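Glycosyl hydrolase (Streptomyces cattleya, PDB 7LR8) is a family 5 glycoside hydrolase that probably cleaves the Manβ1-4GlcNAc disaccharide left from N-glycan breakdown. Local coordinates at residues R238-A243 and L389-A394. The protein carries 1 engineered substitution. Residues are numbered along the deposited sequence; the frame is centred on the assembly and turned at random.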
loop_
_atom_site.group_PDB
_atom_site.type_symbol
_atom_site.label_atom_id
_atom_site.label_comp_id
_atom_site.label_asym_id
_atom_site.label_seq_id
_atom_site.Cartn_x
_atom_site.Cartn_y
_atom_site.Cartn_z
ATOM N N ARG B 238 -19.530 -22.063 -24.647
ATOM C CA ARG B 238 -19.453 -22.226 -26.093
ATOM C C ARG B 238 -20.574 -21.502 -26.826
ATOM O O ARG B 238 -20.867 -21.833 -27.977
ATOM C CB ARG B 238 -19.448 -23.714 -26.452
ATOM C CG ARG B 238 -18.209 -24.451 -25.972
ATOM C CD ARG B 238 -17.856 -25.593 -26.926
ATOM N NE ARG B 238 -16.593 -26.240 -26.579
ATOM C CZ ARG B 238 -16.487 -27.254 -25.726
ATOM N NH1 ARG B 238 -17.570 -27.741 -25.139
ATOM N NH2 ARG B 238 -15.301 -27.792 -25.468
ATOM N N SER B 239 -21.189 -20.512 -26.188
ATOM C CA SER B 239 -22.328 -19.811 -26.755
ATOM C C SER B 239 -21.878 -18.709 -27.710
ATOM O O SER B 239 -20.735 -18.241 -27.682
ATOM C CB SER B 239 -23.178 -19.194 -25.645
ATOM O OG SER B 239 -22.426 -18.215 -24.925
ATOM N N THR B 240 -22.818 -18.280 -28.552
ATOM C CA THR B 240 -22.580 -17.120 -29.401
ATOM C C THR B 240 -22.282 -15.881 -28.563
ATOM O O THR B 240 -21.380 -15.100 -28.898
ATOM C CB THR B 240 -23.792 -16.887 -30.307
ATOM O OG1 THR B 240 -24.051 -18.068 -31.081
ATOM C CG2 THR B 240 -23.551 -15.717 -31.247
ATOM N N ALA B 241 -23.010 -15.697 -27.452
ATOM C CA ALA B 241 -22.807 -14.512 -26.619
ATOM C C ALA B 241 -21.399 -14.465 -26.045
ATOM O O ALA B 241 -20.796 -13.390 -25.944
ATOM C CB ALA B 241 -23.832 -14.469 -25.478
ATOM N N THR B 242 -20.857 -15.618 -25.652
ATOM C CA THR B 242 -19.514 -15.613 -25.088
ATOM C C THR B 242 -18.476 -15.278 -26.157
ATOM O O THR B 242 -17.539 -14.516 -25.895
ATOM C CB THR B 242 -19.229 -16.959 -24.426
ATOM O OG1 THR B 242 -20.052 -17.083 -23.257
ATOM C CG2 THR B 242 -17.775 -17.070 -24.012
ATOM N N ALA B 243 -18.660 -15.789 -27.378
ATOM C CA ALA B 243 -17.699 -15.535 -28.454
ATOM C C ALA B 243 -17.797 -14.112 -28.989
ATOM O O ALA B 243 -16.815 -13.581 -29.521
ATOM C CB ALA B 243 -17.909 -16.523 -29.600
ATOM N N LEU B 389 -29.507 -10.682 -33.165
ATOM C CA LEU B 389 -29.181 -10.110 -34.469
ATOM C C LEU B 389 -27.843 -10.634 -34.969
ATOM O O LEU B 389 -27.677 -10.901 -36.166
ATOM C CB LEU B 389 -29.148 -8.582 -34.382
ATOM C CG LEU B 389 -30.483 -7.851 -34.289
ATOM C CD1 LEU B 389 -30.237 -6.403 -33.887
ATOM C CD2 LEU B 389 -31.226 -7.935 -35.612
ATOM N N THR B 390 -26.873 -10.767 -34.059
ATOM C CA THR B 390 -25.558 -11.272 -34.431
ATOM C C THR B 390 -25.645 -12.713 -34.920
ATOM O O THR B 390 -25.063 -13.070 -35.951
ATOM C CB THR B 390 -24.601 -11.171 -33.249
ATOM O OG1 THR B 390 -24.323 -9.790 -32.977
ATOM C CG2 THR B 390 -23.298 -11.898 -33.572
ATOM N N ALA B 391 -26.362 -13.561 -34.178
ATOM C CA ALA B 391 -26.532 -14.949 -34.604
ATOM C C ALA B 391 -27.216 -15.029 -35.961
ATOM O O ALA B 391 -26.880 -15.891 -36.789
ATOM C CB ALA B 391 -27.331 -15.725 -33.557
ATOM N N GLN B 392 -28.189 -14.152 -36.206
ATOM C CA GLN B 392 -28.883 -14.123 -37.489
ATOM C C GLN B 392 -28.005 -13.628 -38.635
ATOM O O GLN B 392 -28.423 -13.728 -39.794
ATOM C CB GLN B 392 -30.133 -13.241 -37.393
ATOM C CG GLN B 392 -31.231 -13.807 -36.502
ATOM C CD GLN B 392 -32.259 -12.759 -36.101
ATOM O OE1 GLN B 392 -32.154 -11.592 -36.481
ATOM N NE2 GLN B 392 -33.257 -13.174 -35.324
ATOM N N GLY B 393 -26.810 -13.109 -38.351
ATOM C CA GLY B 393 -25.931 -12.612 -39.391
ATOM C C GLY B 393 -26.178 -11.180 -39.813
ATOM O O GLY B 393 -25.653 -10.756 -40.854
ATOM N N ALA B 394 -26.955 -10.422 -39.038
ATOM C CA ALA B 394 -27.257 -9.030 -39.348
ATOM C C ALA B 394 -26.095 -8.078 -39.080
ATOM O O ALA B 394 -26.189 -6.906 -39.464
ATOM C CB ALA B 394 -28.474 -8.568 -38.542
#
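The first turn of helix 240-253 meets the last turn of helix 381-391 with Thr-240 and Ala-391 in register, their CA atoms 6.9 Å apart, and no hydrogen bond joins the two segments. What touches is methyl on methyl. The CB of Thr-240 points toward the other helix, and a chi1 of -57° leaves its CG2 as the branch that reaches across. That methyl sits 4.4 Å from CB of Ala-391 and 4.5 Å from CG2 of Thr-390, a light van der Waals contact that buries just 76 Å² at the surface. Thr-390 likewise meets it with a methyl, while its OG1 is hydrogen-bonded to the carbonyl O of Phe-386 in its own helix. The next residue, Ala-241, has its CB pointing away from 389-394 and packs on Phe-383 and Met-387, farther back in helix 381-391.

Both helix ends are closed locally. Ser-239 is the N-cap of helix 240-253: Thr-242 N donates to its OG at 3.1 Å, with an N-H...O angle of 153°, while Gly-236 O bonds the hydroxyls of both residues. At the other end Gly-393, with a phi of 86°, turns the chain out of the helix in a Schellman motif: its N binds Thr-390 O at 3.0 Å, and Ala-394 N binds Leu-389 O.

The pairing is plain helix-to-helix packing away from the sugar site, joining a peripheral helix of the eight-stranded (β/α)8 barrel characteristic of family 5 to the small C-terminal domain built round a three-stranded parallel sheet.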